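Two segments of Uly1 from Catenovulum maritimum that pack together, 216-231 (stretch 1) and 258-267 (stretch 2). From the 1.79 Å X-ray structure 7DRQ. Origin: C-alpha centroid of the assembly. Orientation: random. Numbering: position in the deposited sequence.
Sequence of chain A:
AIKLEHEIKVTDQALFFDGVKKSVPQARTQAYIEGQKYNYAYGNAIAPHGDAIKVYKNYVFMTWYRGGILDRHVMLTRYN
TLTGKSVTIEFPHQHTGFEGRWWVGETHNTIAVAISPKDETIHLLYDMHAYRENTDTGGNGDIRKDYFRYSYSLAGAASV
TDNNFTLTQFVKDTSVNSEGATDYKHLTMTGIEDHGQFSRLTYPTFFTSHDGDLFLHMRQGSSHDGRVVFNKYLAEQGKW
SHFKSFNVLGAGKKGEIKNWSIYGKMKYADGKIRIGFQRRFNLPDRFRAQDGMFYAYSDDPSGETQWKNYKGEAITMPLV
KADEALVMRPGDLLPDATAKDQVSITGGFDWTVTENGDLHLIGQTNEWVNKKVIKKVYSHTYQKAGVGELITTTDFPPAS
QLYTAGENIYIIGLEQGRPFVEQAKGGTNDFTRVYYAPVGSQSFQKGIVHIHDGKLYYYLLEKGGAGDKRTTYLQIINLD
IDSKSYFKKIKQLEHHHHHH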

# COMPACT_ATOMS: atom_id res chain seq x y z
N LEU A 216 -10.54 5.10 -2.82
CA LEU A 216 -9.25 5.33 -2.19
C LEU A 216 -9.40 5.14 -0.69
O LEU A 216 -10.42 5.53 -0.13
N HIS A 217 -8.42 4.53 -0.04
CA HIS A 217 -8.37 4.58 1.41
C HIS A 217 -6.99 4.99 1.90
O HIS A 217 -5.98 4.76 1.23
N MSE A 218 -6.97 5.64 3.06
CA MSE A 218 -5.75 6.09 3.71
C MSE A 218 -5.92 5.93 5.21
O MSE A 218 -7.04 5.75 5.71
N ARG A 219 -4.82 5.99 5.93
CA ARG A 219 -4.84 5.97 7.38
C ARG A 219 -4.74 7.40 7.87
O ARG A 219 -3.96 8.19 7.33
N GLN A 220 -5.56 7.75 8.85
CA GLN A 220 -5.54 9.09 9.41
C GLN A 220 -5.21 9.00 10.89
O GLN A 220 -5.74 8.15 11.61
N GLY A 221 -4.34 9.90 11.34
CA GLY A 221 -4.04 10.01 12.75
C GLY A 221 -2.64 9.55 13.09
O GLY A 221 -1.69 9.83 12.35
N SER A 222 -2.50 8.83 14.20
CA SER A 222 -1.20 8.43 14.72
C SER A 222 -1.24 6.96 15.10
O SER A 222 -2.30 6.32 15.07
N SER A 223 -0.08 6.43 15.51
CA SER A 223 -0.02 5.07 16.03
C SER A 223 -0.72 4.91 17.38
O SER A 223 -0.88 3.76 17.83
N HIS A 224 -1.12 5.99 18.04
CA HIS A 224 -1.91 5.89 19.27
C HIS A 224 -3.39 6.17 19.06
O HIS A 224 -4.20 5.86 19.94
N ASP A 225 -3.77 6.74 17.91
CA ASP A 225 -5.15 7.16 17.66
C ASP A 225 -5.26 7.27 16.14
O ASP A 225 -4.96 8.31 15.57
N GLY A 226 -5.66 6.18 15.50
CA GLY A 226 -5.64 6.11 14.05
C GLY A 226 -6.88 5.43 13.49
O GLY A 226 -7.45 4.53 14.11
N ARG A 227 -7.27 5.86 12.29
CA ARG A 227 -8.42 5.28 11.61
C ARG A 227 -8.09 5.09 10.14
O ARG A 227 -7.15 5.68 9.61
N VAL A 228 -8.88 4.23 9.50
CA VAL A 228 -8.91 4.14 8.04
C VAL A 228 -10.07 4.99 7.55
O VAL A 228 -11.19 4.87 8.06
N VAL A 229 -9.79 5.86 6.57
CA VAL A 229 -10.81 6.65 5.90
C VAL A 229 -10.80 6.26 4.43
O VAL A 229 -9.76 5.89 3.89
N PHE A 230 -11.97 6.32 3.80
CA PHE A 230 -12.06 5.95 2.39
C PHE A 230 -13.11 6.80 1.69
O PHE A 230 -14.05 7.30 2.31
N ASN A 231 -12.93 6.98 0.38
CA ASN A 231 -13.85 7.78 -0.40
C ASN A 231 -14.02 7.14 -1.77
O ASN A 231 -13.43 6.09 -2.06
N LYS A 258 -9.99 2.49 25.42
CA LYS A 258 -8.83 3.32 25.14
C LYS A 258 -8.83 3.61 23.64
O LYS A 258 -9.43 2.87 22.86
N ASN A 259 -8.15 4.69 23.26
CA ASN A 259 -7.87 4.92 21.85
C ASN A 259 -7.06 3.75 21.28
O ASN A 259 -6.35 3.06 21.99
N TRP A 260 -7.18 3.55 19.96
CA TRP A 260 -6.36 2.53 19.30
C TRP A 260 -6.06 3.01 17.88
O TRP A 260 -6.59 4.01 17.42
N SER A 261 -5.16 2.28 17.21
CA SER A 261 -4.78 2.56 15.83
C SER A 261 -4.89 1.28 15.01
O SER A 261 -4.84 0.17 15.55
N ILE A 262 -5.02 1.43 13.70
CA ILE A 262 -5.46 0.34 12.84
C ILE A 262 -4.39 0.08 11.78
O ILE A 262 -3.90 1.02 11.14
N TYR A 263 -4.01 -1.19 11.64
CA TYR A 263 -2.90 -1.62 10.79
C TYR A 263 -3.46 -2.66 9.83
O TYR A 263 -3.58 -3.83 10.19
N GLY A 264 -3.81 -2.24 8.62
CA GLY A 264 -4.40 -3.16 7.68
C GLY A 264 -4.67 -2.48 6.36
O GLY A 264 -4.15 -1.40 6.08
N LYS A 265 -5.49 -3.13 5.55
CA LYS A 265 -5.73 -2.64 4.20
C LYS A 265 -7.13 -3.03 3.77
O LYS A 265 -7.58 -4.15 4.03
N MSE A 266 -7.81 -2.09 3.12
CA MSE A 266 -9.07 -2.36 2.45
C MSE A 266 -8.75 -2.84 1.05
O MSE A 266 -7.78 -2.39 0.43
N LYS A 267 -9.55 -3.78 0.56
CA LYS A 267 -9.42 -4.28 -0.80
C LYS A 267 -10.80 -4.54 -1.36
O LYS A 267 -11.77 -4.74 -0.62

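The direct polar links between the two stretches are few. Arg-219 (chi1 m, chi2 and chi3 t) extends across stretch 2 so that NH2 donates a hydrogen bond to Gly-264 O at 3.1 Å. The same carbonyl accepts from water 1 (2.7 Å from its O to Gly-264 O), which in turn accepts from Arg-219 NE at 2.7 Å, so the guanidinium holds Gly-264 both directly and through solvent. One guanidinium face lies against the backbone from Ile-262 to Gly-264, and NH1 comes within 3.5 Å of Tyr-263 CD2.

Just past the turn, Gly-226 N donates a nearly linear hydrogen bond to Trp-260 O (3.0 Å). Beside it, Ser-261 (chi1 t) points toward stretch 1, placing OG 2.8 Å from Ser-222 O and 3.5 Å from Gly-226 CA. A CB on Gly-226 would lie 2.3 Å from Ser-261 OG, so the missing side chain permits this close approach. Although the CA-to-CB bond of Tyr-263 points away, its chi1 m side chain brings OH to 3.2 Å from Ser-223 CB.

Water extends the contact around the turn. Water 5 accepts from Trp-260 N (3.0 Å) and lies 2.8 Å from Asp-225 OD1, while water 3 accepts from Lys-258 NZ (2.6 Å) and sits 3.1 Å from His-224 ND1.

Farther along the strands the contact becomes largely apolar. Ile-262 and Val-228, both chi1 t, meet through their CG2 atoms at 3.8 Å. Selenomethionine Met-266 (m, t, p) fills the space among three residues: its SE is 3.7 Å from Val-228 CG1 and 3.8 Å from Phe-230 CB, its CE covers one face of the Phe-230 ring, and its CB sits over the His-217 ring. The p rotamer of His-217 also brings NE2 to 2.9 Å from Met-266 N.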

# COMPACT_ATOMS: atom_id res chain seq x y z
CB LEU A 216 -8.73 6.73 -2.48
CG LEU A 216 -7.61 7.14 -1.54
CD1 LEU A 216 -6.23 6.53 -1.98
CD2 LEU A 216 -7.54 8.63 -1.37
CB HIS A 217 -8.84 3.27 2.09
CG HIS A 217 -7.86 2.13 2.03
ND1 HIS A 217 -7.40 1.60 0.85
CD2 HIS A 217 -7.32 1.38 3.02
CE1 HIS A 217 -6.58 0.59 1.11
NE2 HIS A 217 -6.52 0.43 2.42
CB MSE A 218 -5.42 7.56 3.36
CG MSE A 218 -5.22 7.81 1.86
SE MSE A 218 -4.54 9.60 1.49
CE MSE A 218 -2.73 9.34 2.13
CB ARG A 219 -3.69 5.14 7.95
CG ARG A 219 -3.82 3.66 7.65
CD ARG A 219 -2.72 2.86 8.33
NE ARG A 219 -2.51 1.59 7.65
CZ ARG A 219 -1.52 0.75 7.93
NH1 ARG A 219 -0.64 1.04 8.88
NH2 ARG A 219 -1.42 -0.39 7.26
CB GLN A 220 -6.88 9.80 9.24
CG GLN A 220 -6.76 11.30 9.53
CD GLN A 220 -8.03 12.07 9.20
OE1 GLN A 220 -9.13 11.55 9.32
NE2 GLN A 220 -7.87 13.32 8.78
CB SER A 222 -0.82 9.27 15.94
OG SER A 222 -1.60 8.85 17.05
CB SER A 223 1.44 4.63 16.15
OG SER A 223 2.08 5.36 17.18
CB HIS A 224 -1.37 6.85 20.34
CG HIS A 224 0.01 6.50 20.79
ND1 HIS A 224 0.25 5.72 21.91
CD2 HIS A 224 1.22 6.81 20.27
CE1 HIS A 224 1.56 5.57 22.05
NE2 HIS A 224 2.16 6.23 21.08
CB ASP A 225 -5.46 8.47 18.35
CG ASP A 225 -6.94 8.84 18.31
OD1 ASP A 225 -7.79 7.95 18.10
OD2 ASP A 225 -7.26 10.03 18.51
CB ARG A 227 -9.68 6.16 11.75
CG ARG A 227 -9.55 7.56 11.18
CD ARG A 227 -10.93 8.24 11.11
NE ARG A 227 -10.83 9.66 10.77
CZ ARG A 227 -11.64 10.60 11.23
NH1 ARG A 227 -12.62 10.28 12.07
NH2 ARG A 227 -11.47 11.86 10.86
CB VAL A 228 -9.05 2.68 7.58
CG1 VAL A 228 -9.39 2.63 6.09
CG2 VAL A 228 -7.72 1.93 7.83
CB VAL A 229 -10.60 8.17 6.06
CG1 VAL A 229 -10.73 8.59 7.55
CG2 VAL A 229 -9.25 8.60 5.50
CB PHE A 230 -12.37 4.45 2.20
CG PHE A 230 -13.72 4.02 2.73
CD1 PHE A 230 -13.95 3.87 4.10
CD2 PHE A 230 -14.76 3.73 1.85
CE1 PHE A 230 -15.18 3.45 4.57
CE2 PHE A 230 -16.00 3.31 2.31
CZ PHE A 230 -16.22 3.18 3.68
CB ASN A 231 -13.38 9.24 -0.50
CG ASN A 231 -12.01 9.37 -1.14
OD1 ASN A 231 -11.44 8.40 -1.63
ND2 ASN A 231 -11.47 10.59 -1.13
CB LYS A 258 -7.53 2.59 25.55
CG LYS A 258 -6.23 3.37 25.39
CD LYS A 258 -5.07 2.42 25.55
CE LYS A 258 -3.71 3.13 25.53
NZ LYS A 258 -3.51 4.01 24.37
CB ASN A 259 -7.09 6.22 21.66
CG ASN A 259 -7.91 7.46 21.98
OD1 ASN A 259 -9.14 7.40 22.13
ND2 ASN A 259 -7.22 8.59 22.08
CB TRP A 260 -7.05 1.16 19.29
CG TRP A 260 -8.45 1.12 18.72
CD1 TRP A 260 -9.60 1.58 19.31
CD2 TRP A 260 -8.85 0.57 17.45
NE1 TRP A 260 -10.69 1.35 18.48
CE2 TRP A 260 -10.25 0.74 17.34
CE3 TRP A 260 -8.16 -0.04 16.40
CZ2 TRP A 260 -10.97 0.31 16.22
CZ3 TRP A 260 -8.88 -0.46 15.28
CH2 TRP A 260 -10.26 -0.28 15.20
CB SER A 261 -3.36 3.13 15.75
OG SER A 261 -3.12 3.69 14.47
CB ILE A 262 -6.83 0.67 12.21
CG1 ILE A 262 -7.28 -0.43 11.24
CG2 ILE A 262 -6.82 2.06 11.54
CD1 ILE A 262 -8.77 -0.34 10.91
CB TYR A 263 -1.74 -2.18 11.63
CG TYR A 263 -1.01 -1.09 12.37
CD1 TYR A 263 -1.54 -0.53 13.52
CD2 TYR A 263 0.20 -0.60 11.89
CE1 TYR A 263 -0.88 0.49 14.19
CE2 TYR A 263 0.87 0.42 12.56
CZ TYR A 263 0.32 0.95 13.70
OH TYR A 263 0.97 1.96 14.36
CB LYS A 265 -4.70 -3.20 3.22
CG LYS A 265 -4.71 -2.49 1.87
CD LYS A 265 -3.42 -2.76 1.09
CE LYS A 265 -2.19 -2.50 1.93
NZ LYS A 265 -0.97 -2.73 1.11
CB MSE A 266 -9.96 -1.11 2.38
CG MSE A 266 -10.25 -0.51 3.72
SE MSE A 266 -11.46 1.03 3.49
CE MSE A 266 -12.53 0.41 2.14
CB LYS A 267 -8.62 -5.59 -0.87
CG LYS A 267 -7.24 -5.53 -0.28
CD LYS A 267 -6.58 -6.92 -0.37
CE LYS A 267 -5.30 -6.96 0.44
NZ LYS A 267 -4.49 -8.20 0.12
O HOH W 1 -4.29 1.25 5.67
O HOH W 2 -3.53 3.75 21.68
O HOH W 3 -1.28 5.30 24.57
O HOH W 4 -4.27 8.49 21.99
O HOH W 5 -9.10 5.60 18.82